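Local coordinates for protein Rho guanine nucleotide exchange factor 3 (Mus musculus, PDB 2Z0Q) that acts as a guanine nucleotide exchange factor for the GTPases RhoA and RhoB, here as its DH-PH fragment, at residues Ser302-Ser314 against His324-Leu338. Numbering follows the deposited sequence.
Sequences SNNERVKNFFRVS and HSLQANDTFNKQQWL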
loop_
_atom_site.group_PDB
_atom_site.type_symbol
_atom_site.label_atom_id
_atom_site.label_comp_id
_atom_site.label_asym_id
_atom_site.label_seq_id
_atom_site.Cartn_x
_atom_site.Cartn_y
_atom_site.Cartn_z
ATOM N N SER A 302 -8.756 24.090 13.077
ATOM C CA SER A 302 -10.061 24.604 13.469
ATOM C C SER A 302 -10.521 23.752 14.651
ATOM O O SER A 302 -10.259 22.546 14.693
ATOM C CB SER A 302 -11.063 24.513 12.310
ATOM O OG SER A 302 -11.545 23.197 12.130
ATOM N N ASN A 303 -11.200 24.370 15.610
ATOM C CA ASN A 303 -11.635 23.630 16.785
ATOM C C ASN A 303 -12.394 22.360 16.441
ATOM O O ASN A 303 -12.264 21.355 17.136
ATOM C CB ASN A 303 -12.468 24.518 17.731
ATOM C CG ASN A 303 -13.806 24.950 17.136
ATOM O OD1 ASN A 303 -14.012 26.133 16.826
ATOM N ND2 ASN A 303 -14.729 23.997 16.989
ATOM N N ASN A 304 -13.174 22.394 15.364
ATOM C CA ASN A 304 -13.943 21.222 14.977
ATOM C C ASN A 304 -13.046 20.120 14.463
ATOM O O ASN A 304 -13.293 18.931 14.728
ATOM C CB ASN A 304 -14.995 21.596 13.924
ATOM C CG ASN A 304 -16.342 21.950 14.550
ATOM O OD1 ASN A 304 -16.419 22.747 15.498
ATOM N ND2 ASN A 304 -17.413 21.355 14.024
ATOM N N GLU A 305 -12.004 20.500 13.726
ATOM C CA GLU A 305 -11.086 19.494 13.216
ATOM C C GLU A 305 -10.352 18.850 14.396
ATOM O O GLU A 305 -10.117 17.663 14.386
ATOM C CB GLU A 305 -10.074 20.115 12.244
ATOM C CG GLU A 305 -10.692 20.706 10.967
ATOM C CD GLU A 305 -9.698 21.577 10.173
ATOM O OE1 GLU A 305 -8.624 21.063 9.797
ATOM O OE2 GLU A 305 -9.993 22.769 9.922
ATOM N N ARG A 306 -10.009 19.636 15.415
ATOM C CA ARG A 306 -9.274 19.101 16.574
ATOM C C ARG A 306 -10.010 18.050 17.411
ATOM O O ARG A 306 -9.362 17.260 18.084
ATOM C CB ARG A 306 -8.852 20.221 17.522
ATOM C CG ARG A 306 -7.768 21.119 16.974
ATOM C CD ARG A 306 -7.435 22.218 17.952
ATOM N NE ARG A 306 -6.573 23.216 17.330
ATOM C CZ ARG A 306 -5.310 22.994 16.971
ATOM N NH1 ARG A 306 -4.763 21.801 17.187
ATOM N NH2 ARG A 306 -4.596 23.956 16.376
ATOM N N VAL A 307 -11.346 18.054 17.393
ATOM C CA VAL A 307 -12.096 17.091 18.205
ATOM C C VAL A 307 -12.902 16.070 17.417
ATOM O O VAL A 307 -13.782 15.419 17.968
ATOM C CB VAL A 307 -13.032 17.812 19.190
ATOM C CG1 VAL A 307 -12.211 18.696 20.093
ATOM C CG2 VAL A 307 -14.062 18.676 18.415
ATOM N N LYS A 308 -12.615 15.901 16.126
ATOM C CA LYS A 308 -13.391 14.916 15.379
ATOM C C LYS A 308 -12.582 13.647 15.057
ATOM O O LYS A 308 -11.369 13.636 15.173
ATOM C CB LYS A 308 -13.937 15.530 14.081
ATOM C CG LYS A 308 -12.931 15.682 12.973
ATOM C CD LYS A 308 -13.584 16.312 11.719
ATOM C CE LYS A 308 -14.340 17.592 12.079
ATOM N NZ LYS A 308 -14.613 18.465 10.878
ATOM N N ASN A 309 -13.287 12.587 14.691
ATOM C CA ASN A 309 -12.687 11.319 14.286
ATOM C C ASN A 309 -11.851 10.615 15.368
ATOM O O ASN A 309 -10.834 10.039 15.064
ATOM C CB ASN A 309 -11.836 11.527 13.032
ATOM C CG ASN A 309 -12.683 12.008 11.848
ATOM O OD1 ASN A 309 -12.220 12.724 10.968
ATOM N ND2 ASN A 309 -13.934 11.621 11.857
ATOM N N PHE A 310 -12.333 10.621 16.608
ATOM C CA PHE A 310 -11.634 9.966 17.710
ATOM C C PHE A 310 -12.282 8.656 18.126
ATOM O O PHE A 310 -13.468 8.420 17.889
ATOM C CB PHE A 310 -11.643 10.864 18.969
ATOM C CG PHE A 310 -10.480 11.798 19.083
ATOM C CD1 PHE A 310 -10.531 13.086 18.526
ATOM C CD2 PHE A 310 -9.346 11.415 19.790
ATOM C CE1 PHE A 310 -9.462 13.970 18.679
ATOM C CE2 PHE A 310 -8.289 12.273 19.949
ATOM C CZ PHE A 310 -8.335 13.569 19.392
ATOM N N PHE A 311 -11.486 7.775 18.726
ATOM C CA PHE A 311 -12.044 6.551 19.321
ATOM C C PHE A 311 -11.177 6.269 20.535
ATOM O O PHE A 311 -10.082 6.814 20.650
ATOM C CB PHE A 311 -12.113 5.361 18.340
ATOM C CG PHE A 311 -10.784 4.931 17.780
ATOM C CD1 PHE A 311 -10.059 3.930 18.381
ATOM C CD2 PHE A 311 -10.283 5.526 16.622
ATOM C CE1 PHE A 311 -8.829 3.498 17.831
ATOM C CE2 PHE A 311 -9.070 5.103 16.069
ATOM C CZ PHE A 311 -8.354 4.107 16.654
ATOM N N ARG A 312 -11.688 5.458 21.446
ATOM C CA ARG A 312 -10.966 5.156 22.668
ATOM C C ARG A 312 -10.599 3.686 22.780
ATOM O O ARG A 312 -11.373 2.801 22.476
ATOM C CB ARG A 312 -11.826 5.549 23.891
ATOM C CG ARG A 312 -11.080 5.460 25.256
ATOM C CD ARG A 312 -11.969 5.815 26.474
ATOM N NE ARG A 312 -13.024 6.838 26.318
ATOM C CZ ARG A 312 -12.865 8.150 26.469
ATOM N NH1 ARG A 312 -11.695 8.691 26.753
ATOM N NH2 ARG A 312 -13.911 8.924 26.455
ATOM N N VAL A 313 -9.381 3.442 23.214
ATOM C CA VAL A 313 -8.938 2.101 23.464
ATOM C C VAL A 313 -8.477 2.073 24.916
ATOM O O VAL A 313 -7.705 2.926 25.331
ATOM C CB VAL A 313 -7.750 1.702 22.575
ATOM C CG1 VAL A 313 -7.232 0.418 23.042
ATOM C CG2 VAL A 313 -8.188 1.576 21.081
ATOM N N SER A 314 -8.955 1.099 25.692
ATOM C CA SER A 314 -8.530 1.020 27.089
ATOM C C SER A 314 -8.196 -0.434 27.464
ATOM O O SER A 314 -8.636 -1.407 26.824
ATOM C CB SER A 314 -9.608 1.637 28.000
ATOM O OG SER A 314 -10.722 0.795 28.114
ATOM N N HIS A 324 -6.469 5.322 25.983
ATOM C CA HIS A 324 -5.977 6.200 24.917
ATOM C C HIS A 324 -7.136 6.709 24.064
ATOM O O HIS A 324 -7.986 5.918 23.662
ATOM C CB HIS A 324 -5.057 5.400 24.002
ATOM C CG HIS A 324 -3.893 4.801 24.709
ATOM N ND1 HIS A 324 -2.751 5.516 24.998
ATOM C CD2 HIS A 324 -3.717 3.570 25.240
ATOM C CE1 HIS A 324 -1.920 4.743 25.679
ATOM N NE2 HIS A 324 -2.485 3.557 25.839
ATOM N N SER A 325 -7.179 8.015 23.823
ATOM C CA SER A 325 -8.194 8.633 22.946
ATOM C C SER A 325 -7.353 8.959 21.717
ATOM O O SER A 325 -6.465 9.785 21.803
ATOM C CB SER A 325 -8.750 9.906 23.597
ATOM O OG SER A 325 -9.540 9.515 24.701
ATOM N N LEU A 326 -7.657 8.299 20.602
ATOM C CA LEU A 326 -6.843 8.377 19.398
ATOM C C LEU A 326 -7.644 8.976 18.241
ATOM O O LEU A 326 -8.795 8.615 18.063
ATOM C CB LEU A 326 -6.391 6.945 19.041
ATOM C CG LEU A 326 -5.577 6.196 20.100
ATOM C CD1 LEU A 326 -5.290 4.759 19.631
ATOM C CD2 LEU A 326 -4.241 6.940 20.320
ATOM N N GLN A 327 -7.007 9.832 17.447
ATOM C CA GLN A 327 -7.669 10.518 16.335
ATOM C C GLN A 327 -7.166 10.025 14.994
ATOM O O GLN A 327 -5.958 10.052 14.745
ATOM C CB GLN A 327 -7.435 12.037 16.404
ATOM C CG GLN A 327 -8.145 12.796 15.270
ATOM C CD GLN A 327 -7.870 14.282 15.319
ATOM O OE1 GLN A 327 -6.709 14.692 15.356
ATOM N NE2 GLN A 327 -8.924 15.097 15.315
ATOM N N ALA A 328 -8.097 9.553 14.159
ATOM C CA ALA A 328 -7.761 9.056 12.824
ATOM C C ALA A 328 -7.632 10.227 11.870
ATOM O O ALA A 328 -7.994 11.359 12.185
ATOM C CB ALA A 328 -8.831 8.070 12.324
ATOM N N ASN A 329 -7.128 9.931 10.675
ATOM C CA ASN A 329 -6.864 10.944 9.676
ATOM C C ASN A 329 -8.100 11.590 9.055
ATOM O O ASN A 329 -8.061 12.759 8.679
ATOM C CB ASN A 329 -5.933 10.314 8.623
ATOM C CG ASN A 329 -4.698 9.641 9.265
ATOM O OD1 ASN A 329 -4.340 8.511 8.912
ATOM N ND2 ASN A 329 -4.046 10.338 10.209
ATOM N N ASP A 330 -9.192 10.835 8.967
ATOM C CA ASP A 330 -10.457 11.323 8.411
ATOM C C ASP A 330 -11.552 10.317 8.797
ATOM O O ASP A 330 -11.282 9.298 9.440
ATOM C CB ASP A 330 -10.385 11.418 6.875
ATOM C CG ASP A 330 -9.823 10.159 6.256
ATOM O OD1 ASP A 330 -10.261 9.065 6.623
ATOM O OD2 ASP A 330 -8.928 10.252 5.387
ATOM N N THR A 331 -12.785 10.588 8.383
ATOM C CA THR A 331 -13.889 9.694 8.714
ATOM C C THR A 331 -13.663 8.281 8.218
ATOM O O THR A 331 -13.928 7.325 8.912
ATOM C CB THR A 331 -15.233 10.219 8.155
ATOM O OG1 THR A 331 -15.446 11.563 8.606
ATOM C CG2 THR A 331 -16.366 9.363 8.654
ATOM N N PHE A 332 -13.157 8.135 7.005
ATOM C CA PHE A 332 -12.915 6.810 6.459
ATOM C C PHE A 332 -11.853 6.027 7.236
ATOM O O PHE A 332 -12.029 4.838 7.538
ATOM C CB PHE A 332 -12.501 6.956 4.979
ATOM C CG PHE A 332 -12.079 5.675 4.336
ATOM C CD1 PHE A 332 -12.986 4.635 4.149
ATOM C CD2 PHE A 332 -10.768 5.501 3.920
ATOM C CE1 PHE A 332 -12.599 3.435 3.564
ATOM C CE2 PHE A 332 -10.361 4.322 3.339
ATOM C CZ PHE A 332 -11.283 3.272 3.156
ATOM N N ASN A 333 -10.755 6.701 7.576
ATOM C CA ASN A 333 -9.685 6.044 8.328
ATOM C C ASN A 333 -10.172 5.630 9.727
ATOM O O ASN A 333 -9.755 4.605 10.247
ATOM C CB ASN A 333 -8.462 6.973 8.460
ATOM C CG ASN A 333 -7.225 6.252 9.017
ATOM O OD1 ASN A 333 -6.857 5.160 8.556
ATOM N ND2 ASN A 333 -6.573 6.860 10.004
ATOM N N LYS A 334 -11.034 6.442 10.336
ATOM C CA LYS A 334 -11.555 6.081 11.663
ATOM C C LYS A 334 -12.370 4.793 11.562
ATOM O O LYS A 334 -12.191 3.861 12.352
ATOM C CB LYS A 334 -12.425 7.199 12.253
ATOM C CG LYS A 334 -13.245 6.666 13.483
ATOM C CD LYS A 334 -13.839 7.804 14.314
ATOM C CE LYS A 334 -14.997 7.267 15.203
ATOM N NZ LYS A 334 -15.497 8.363 16.090
ATOM N N GLN A 335 -13.254 4.704 10.557
ATOM C CA GLN A 335 -14.034 3.477 10.400
ATOM C C GLN A 335 -13.134 2.257 10.153
ATOM O O GLN A 335 -13.405 1.192 10.688
ATOM C CB GLN A 335 -15.074 3.616 9.247
ATOM C CG GLN A 335 -16.137 2.491 9.235
ATOM C CD GLN A 335 -17.003 2.482 10.495
ATOM O OE1 GLN A 335 -17.517 3.526 10.904
ATOM N NE2 GLN A 335 -17.174 1.312 11.099
ATOM N N GLN A 336 -12.077 2.425 9.345
ATOM C CA GLN A 336 -11.130 1.342 9.046
ATOM C C GLN A 336 -10.546 0.788 10.344
ATOM O O GLN A 336 -10.475 -0.413 10.548
ATOM C CB GLN A 336 -9.987 1.862 8.157
ATOM C CG GLN A 336 -10.418 2.446 6.785
ATOM C CD GLN A 336 -9.214 2.913 5.943
ATOM O OE1 GLN A 336 -8.475 3.844 6.327
ATOM N NE2 GLN A 336 -9.007 2.255 4.787
ATOM N N TRP A 337 -10.112 1.691 11.222
ATOM C CA TRP A 337 -9.585 1.286 12.528
ATOM C C TRP A 337 -10.632 0.559 13.356
ATOM O O TRP A 337 -10.364 -0.483 13.938
ATOM C CB TRP A 337 -9.058 2.504 13.293
ATOM C CG TRP A 337 -7.622 2.804 12.975
ATOM C CD1 TRP A 337 -7.136 3.793 12.166
ATOM C CD2 TRP A 337 -6.487 2.071 13.441
ATOM N NE1 TRP A 337 -5.755 3.715 12.108
ATOM C CE2 TRP A 337 -5.340 2.671 12.879
ATOM C CE3 TRP A 337 -6.328 0.969 14.281
ATOM C CZ2 TRP A 337 -4.047 2.192 13.135
ATOM C CZ3 TRP A 337 -5.048 0.492 14.533
ATOM C CH2 TRP A 337 -3.927 1.111 13.959
ATOM N N LEU A 338 -11.833 1.127 13.444
ATOM C CA LEU A 338 -12.886 0.450 14.195
ATOM C C LEU A 338 -13.152 -0.955 13.612
ATOM O O LEU A 338 -13.217 -1.944 14.351
ATOM C CB LEU A 338 -14.185 1.290 14.150
ATOM C CG LEU A 338 -14.187 2.657 14.825
ATOM C CD1 LEU A 338 -15.636 3.215 14.808
ATOM C CD2 LEU A 338 -13.720 2.533 16.264
HETATM O O HOH W 1 -6.656 16.947 17.916
HETATM O O HOH W 2 -16.171 13.293 11.508
HETATM O O HOH W 3 -9.504 13.627 11.357
HETATM O O HOH W 4 -13.631 14.140 8.638
HETATM O O HOH W 5 -9.073 7.847 26.996
#
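The last beta hairpin of the PH domain and the C-terminal helix that caps its sheet meet here, with strand 310-314 running antiparallel to 324-327 and helix 331-338 packed beyond them. Phe311 and Leu326 form a hydrogen-bonded pair, as do Val313 and His324; past the strand end the ladder gains one more rung, Ala328 N to Asn309 O at 2.9 Å.

On one face of the sheet Gln327 lies across Phe310: its CB sits over the ring, 3.5 Å from the centroid, a CH-pi contact. With CG anti to the backbone N (chi1 -179°) and the chain extended, the amide passes beyond the ring, and NE2 donates to Lys308 O at 2.9 Å, a nearly straight bond (167°) in both the amide and carbonyl planes. A weaker bond runs from the same nitrogen to Glu305 O, tying the short, weakly bonded helix 303-306 to the strand. Replacing Phe310 by an alanine takes away the ring under Gln327 CB, which would probably open a gap there and let the Gln327 amide swing off Lys308 O.

The opposite face carries Phe311, whose ring takes Leu326 CB on one face, while Trp337 CB lies 3.8 Å from its CZ and Leu338 CD2 3.9 Å from its CB. Leu283 of strand 282-285 also touches the Phe311 side chain, placing it in the core between sheet and helix. Lys334, fully extended, spans from the helix to strand 310-314; Asp285 pairs with its ammonium, and NZ donates to Phe310 O at 2.7 Å, tilted 24° from the carbonyl plane.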